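Local coordinates for argonaute protein (Marinitoga piezophila, PDB 5I4A) that cleaves single-stranded DNA, using short guide RNAs with a 5'-hydroxyl end to find complementary DNA or RNA targets, at residues Phe432-Asn443 against Glu600-His610. Numbering follows the deposited sequence.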
loop_
_atom_site.group_PDB
_atom_site.type_symbol
_atom_site.label_atom_id
_atom_site.label_comp_id
_atom_site.label_asym_id
_atom_site.label_seq_id
_atom_site.Cartn_x
_atom_site.Cartn_y
_atom_site.Cartn_z
ATOM N N PHE A 432 -12.387 -4.491 21.629
ATOM C CA PHE A 432 -12.880 -3.139 21.859
ATOM C C PHE A 432 -13.892 -2.804 20.775
ATOM O O PHE A 432 -13.906 -3.417 19.704
ATOM C CB PHE A 432 -11.737 -2.114 21.848
ATOM C CG PHE A 432 -10.999 -2.046 20.538
ATOM C CD1 PHE A 432 -11.503 -1.311 19.475
ATOM C CD2 PHE A 432 -9.798 -2.716 20.368
ATOM C CE1 PHE A 432 -10.833 -1.256 18.269
ATOM C CE2 PHE A 432 -9.118 -2.657 19.162
ATOM C CZ PHE A 432 -9.638 -1.926 18.113
ATOM N N ILE A 433 -14.726 -1.808 21.057
ATOM C CA ILE A 433 -15.514 -1.150 20.025
ATOM C C ILE A 433 -15.185 0.333 20.073
ATOM O O ILE A 433 -14.816 0.873 21.120
ATOM C CB ILE A 433 -17.033 -1.387 20.178
ATOM C CG1 ILE A 433 -17.578 -0.672 21.416
ATOM C CG2 ILE A 433 -17.338 -2.876 20.228
ATOM C CD1 ILE A 433 -19.072 -0.830 21.599
ATOM N N LEU A 434 -15.289 0.988 18.922
ATOM C CA LEU A 434 -15.010 2.414 18.851
ATOM C C LEU A 434 -16.206 3.192 19.382
ATOM O O LEU A 434 -17.355 2.895 19.039
ATOM C CB LEU A 434 -14.688 2.835 17.418
ATOM C CG LEU A 434 -13.439 2.205 16.798
ATOM C CD1 LEU A 434 -13.069 2.922 15.517
ATOM C CD2 LEU A 434 -12.278 2.221 17.781
ATOM N N LYS A 435 -15.931 4.180 20.234
ATOM C CA LYS A 435 -17.004 4.967 20.832
ATOM C C LYS A 435 -17.876 5.614 19.762
ATOM O O LYS A 435 -19.107 5.627 19.874
ATOM C CB LYS A 435 -16.412 6.026 21.760
ATOM C CG LYS A 435 -17.351 6.492 22.852
ATOM C CD LYS A 435 -16.714 7.585 23.695
ATOM C CE LYS A 435 -17.576 7.906 24.902
ATOM N NZ LYS A 435 -19.012 7.981 24.523
ATOM N N LYS A 436 -17.253 6.138 18.704
ATOM C CA LYS A 436 -17.985 6.804 17.635
ATOM C C LYS A 436 -18.598 5.835 16.633
ATOM O O LYS A 436 -19.432 6.255 15.823
ATOM C CB LYS A 436 -17.061 7.785 16.910
ATOM C CG LYS A 436 -16.625 8.955 17.775
ATOM C CD LYS A 436 -15.692 9.900 17.035
ATOM C CE LYS A 436 -15.510 11.198 17.817
ATOM N NZ LYS A 436 -14.563 12.136 17.148
ATOM N N MET A 437 -18.210 4.561 16.661
ATOM C CA MET A 437 -18.796 3.555 15.786
ATOM C C MET A 437 -19.936 2.779 16.432
ATOM O O MET A 437 -20.568 1.963 15.751
ATOM C CB MET A 437 -17.721 2.566 15.314
ATOM C CG MET A 437 -16.682 3.167 14.382
ATOM S SD MET A 437 -17.391 3.735 12.826
ATOM C CE MET A 437 -17.884 2.183 12.082
ATOM N N GLU A 438 -20.221 3.017 17.714
ATOM C CA GLU A 438 -21.201 2.198 18.423
ATOM C C GLU A 438 -22.592 2.300 17.805
ATOM O O GLU A 438 -23.395 1.371 17.935
ATOM C CB GLU A 438 -21.229 2.596 19.901
ATOM C CG GLU A 438 -22.099 1.705 20.777
ATOM C CD GLU A 438 -21.725 1.775 22.248
ATOM O OE1 GLU A 438 -20.753 2.485 22.577
ATOM O OE2 GLU A 438 -22.398 1.118 23.072
ATOM N N ASP A 439 -22.903 3.388 17.111
ATOM C CA ASP A 439 -24.230 3.526 16.527
ATOM C C ASP A 439 -24.217 3.386 15.011
ATOM O O ASP A 439 -25.105 3.923 14.343
ATOM C CB ASP A 439 -24.839 4.881 16.931
ATOM C CG ASP A 439 -24.016 6.092 16.444
ATOM O OD1 ASP A 439 -22.823 5.949 16.135
ATOM O OD2 ASP A 439 -24.566 7.207 16.364
ATOM N N LYS A 440 -23.235 2.674 14.456
ATOM C CA LYS A 440 -23.091 2.527 13.010
ATOM C C LYS A 440 -23.359 1.102 12.528
ATOM O O LYS A 440 -22.863 0.711 11.468
ATOM C CB LYS A 440 -21.698 2.972 12.554
ATOM C CG LYS A 440 -21.312 4.378 12.984
ATOM C CD LYS A 440 -22.335 5.396 12.516
ATOM C CE LYS A 440 -21.818 6.815 12.678
ATOM N NZ LYS A 440 -21.368 7.104 14.068
ATOM N N GLU A 441 -24.141 0.320 13.279
ATOM C CA GLU A 441 -24.384 -1.072 12.899
ATOM C C GLU A 441 -25.163 -1.180 11.593
ATOM O O GLU A 441 -25.080 -2.202 10.901
ATOM C CB GLU A 441 -25.131 -1.801 14.020
ATOM C CG GLU A 441 -25.416 -3.277 13.770
ATOM C CD GLU A 441 -26.040 -3.961 14.974
ATOM O OE1 GLU A 441 -27.257 -4.243 14.945
ATOM O OE2 GLU A 441 -25.311 -4.207 15.957
ATOM N N LYS A 442 -25.920 -0.143 11.235
ATOM C CA LYS A 442 -26.781 -0.201 10.059
ATOM C C LYS A 442 -26.012 -0.160 8.745
ATOM O O LYS A 442 -26.632 -0.285 7.683
ATOM C CB LYS A 442 -27.784 0.948 10.100
ATOM C CG LYS A 442 -27.147 2.328 10.149
ATOM C CD LYS A 442 -28.205 3.401 10.361
ATOM C CE LYS A 442 -27.585 4.738 10.731
ATOM N NZ LYS A 442 -28.625 5.750 11.064
ATOM N N ASN A 443 -24.693 -0.001 8.783
ATOM C CA ASN A 443 -23.893 0.186 7.584
ATOM C C ASN A 443 -23.069 -1.060 7.282
ATOM O O ASN A 443 -22.626 -1.773 8.186
ATOM C CB ASN A 443 -22.972 1.398 7.738
ATOM C CG ASN A 443 -23.727 2.652 8.130
ATOM O OD1 ASN A 443 -24.791 2.947 7.585
ATOM N ND2 ASN A 443 -23.183 3.395 9.086
ATOM N N GLU A 600 -15.273 10.663 8.154
ATOM C CA GLU A 600 -14.944 10.296 9.527
ATOM C C GLU A 600 -15.121 8.801 9.755
ATOM O O GLU A 600 -14.325 8.180 10.470
ATOM C CB GLU A 600 -15.798 11.098 10.509
ATOM C CG GLU A 600 -15.493 10.811 11.975
ATOM C CD GLU A 600 -16.583 11.298 12.901
ATOM O OE1 GLU A 600 -16.247 11.867 13.964
ATOM O OE2 GLU A 600 -17.772 11.108 12.564
ATOM N N GLN A 601 -16.151 8.199 9.152
ATOM C CA GLN A 601 -16.350 6.762 9.317
ATOM C C GLN A 601 -15.247 5.974 8.625
ATOM O O GLN A 601 -14.814 4.933 9.129
ATOM C CB GLN A 601 -17.720 6.347 8.784
ATOM C CG GLN A 601 -18.870 6.684 9.709
ATOM C CD GLN A 601 -20.206 6.273 9.135
ATOM O OE1 GLN A 601 -20.354 5.174 8.605
ATOM N NE2 GLN A 601 -21.187 7.162 9.225
ATOM N N ILE A 602 -14.779 6.456 7.472
ATOM C CA ILE A 602 -13.696 5.775 6.769
ATOM C C ILE A 602 -12.420 5.818 7.598
ATOM O O ILE A 602 -11.674 4.833 7.673
ATOM C CB ILE A 602 -13.498 6.393 5.372
ATOM C CG1 ILE A 602 -14.699 6.067 4.479
ATOM C CG2 ILE A 602 -12.201 5.905 4.740
ATOM C CD1 ILE A 602 -14.714 6.820 3.186
ATOM N N TYR A 603 -12.156 6.953 8.248
ATOM C CA TYR A 603 -10.988 7.047 9.118
ATOM C C TYR A 603 -11.130 6.140 10.334
ATOM O O TYR A 603 -10.175 5.458 10.723
ATOM C CB TYR A 603 -10.766 8.494 9.553
ATOM C CG TYR A 603 -9.546 8.669 10.428
ATOM C CD1 TYR A 603 -8.274 8.707 9.873
ATOM C CD2 TYR A 603 -9.664 8.788 11.803
ATOM C CE1 TYR A 603 -7.155 8.862 10.664
ATOM C CE2 TYR A 603 -8.549 8.944 12.605
ATOM C CZ TYR A 603 -7.298 8.982 12.030
ATOM O OH TYR A 603 -6.181 9.138 12.815
ATOM N N LEU A 604 -12.313 6.125 10.952
ATOM C CA LEU A 604 -12.536 5.240 12.091
ATOM C C LEU A 604 -12.363 3.780 11.699
ATOM O O LEU A 604 -11.956 2.960 12.528
ATOM C CB LEU A 604 -13.930 5.467 12.678
ATOM C CG LEU A 604 -14.216 6.815 13.349
ATOM C CD1 LEU A 604 -15.709 7.018 13.520
ATOM C CD2 LEU A 604 -13.508 6.920 14.694
ATOM N N LEU A 605 -12.648 3.440 10.439
ATOM C CA LEU A 605 -12.451 2.069 9.978
ATOM C C LEU A 605 -10.993 1.634 10.073
ATOM O O LEU A 605 -10.713 0.431 10.151
ATOM C CB LEU A 605 -12.946 1.915 8.542
ATOM C CG LEU A 605 -14.462 1.794 8.371
ATOM C CD1 LEU A 605 -14.818 1.682 6.900
ATOM C CD2 LEU A 605 -14.979 0.596 9.152
ATOM N N THR A 606 -10.052 2.580 10.056
ATOM C CA THR A 606 -8.650 2.220 10.234
ATOM C C THR A 606 -8.335 1.772 11.657
ATOM O O THR A 606 -7.225 1.292 11.908
ATOM C CB THR A 606 -7.739 3.396 9.860
ATOM O OG1 THR A 606 -7.730 4.356 10.925
ATOM C CG2 THR A 606 -8.226 4.069 8.579
ATOM N N ARG A 607 -9.281 1.913 12.588
ATOM C CA ARG A 607 -9.054 1.570 13.983
ATOM C C ARG A 607 -10.056 0.574 14.547
ATOM O O ARG A 607 -9.962 0.241 15.733
ATOM C CB ARG A 607 -9.084 2.833 14.859
ATOM C CG ARG A 607 -8.082 3.903 14.467
ATOM C CD ARG A 607 -6.654 3.505 14.822
ATOM N NE ARG A 607 -5.761 4.655 14.753
ATOM C CZ ARG A 607 -5.555 5.497 15.760
ATOM N NH1 ARG A 607 -6.173 5.308 16.920
ATOM N NH2 ARG A 607 -4.732 6.528 15.609
ATOM N N VAL A 608 -11.016 0.094 13.750
ATOM C CA VAL A 608 -11.999 -0.855 14.266
ATOM C C VAL A 608 -11.385 -2.204 14.597
ATOM O O VAL A 608 -12.062 -3.060 15.177
ATOM C CB VAL A 608 -13.166 -1.051 13.276
ATOM C CG1 VAL A 608 -13.900 0.256 13.063
ATOM C CG2 VAL A 608 -12.658 -1.612 11.961
ATOM N N ALA A 609 -10.121 -2.415 14.238
ATOM C CA ALA A 609 -9.384 -3.597 14.653
ATOM C C ALA A 609 -7.914 -3.227 14.766
ATOM O O ALA A 609 -7.447 -2.260 14.159
ATOM C CB ALA A 609 -9.574 -4.762 13.674
ATOM N N HIS A 610 -7.195 -4.006 15.568
ATOM C CA HIS A 610 -5.753 -3.890 15.712
ATOM C C HIS A 610 -5.130 -5.268 15.556
ATOM O O HIS A 610 -5.680 -6.262 16.038
ATOM C CB HIS A 610 -5.357 -3.302 17.082
ATOM C CG HIS A 610 -5.402 -1.806 17.143
ATOM N ND1 HIS A 610 -4.268 -1.025 17.102
ATOM C CD2 HIS A 610 -6.445 -0.949 17.247
ATOM C CE1 HIS A 610 -4.609 0.250 17.176
ATOM N NE2 HIS A 610 -5.924 0.324 17.263
HETATM O O HOH W 1 -13.921 -2.217 17.107
#
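The Lys440 chain passes over the amide of Gln601. CB starts toward the helix. The chain bends at CG (chi2 -56°). Lys440 CD lies 3.9 Å from Gln601 NE2, and Lys440 CE 3.5 Å. A second bend (chi4 -54°) turns NZ back to its own loop. Lys440 NZ donates to Lys436 O at 2.7 Å, nearly straight along that carbonyl, and forms a salt bridge with Asp439 OD1. An alanine here would probably leave Lys436 O and the Asp439 carboxylate without this partner and uncover one side of the Gln601 amide. Gln601 OE1 accepts from the hydroxyl of Tyr445. Both segments belong to the PIWI domain, which has an RNase H fold; two type I turns lead from strand 433-434 into strand 443-452 of its mixed sheet, beside helix 595-605. The Met437 and Leu604 side chains run past each other in opposite directions, Met437 SD 3.8 Å from Leu604 CD1. Leu434 CD1 touches Leu604 CB and Val608 CG1, 3.7 Å from the latter, and comes 3.2 Å from Leu604 O. Phe432 presents its ring edge to Arg607 O. Phe432 CZ meets the His610 edge at CD2, 3.4 Å away. One water links Phe432 O and Val608 O.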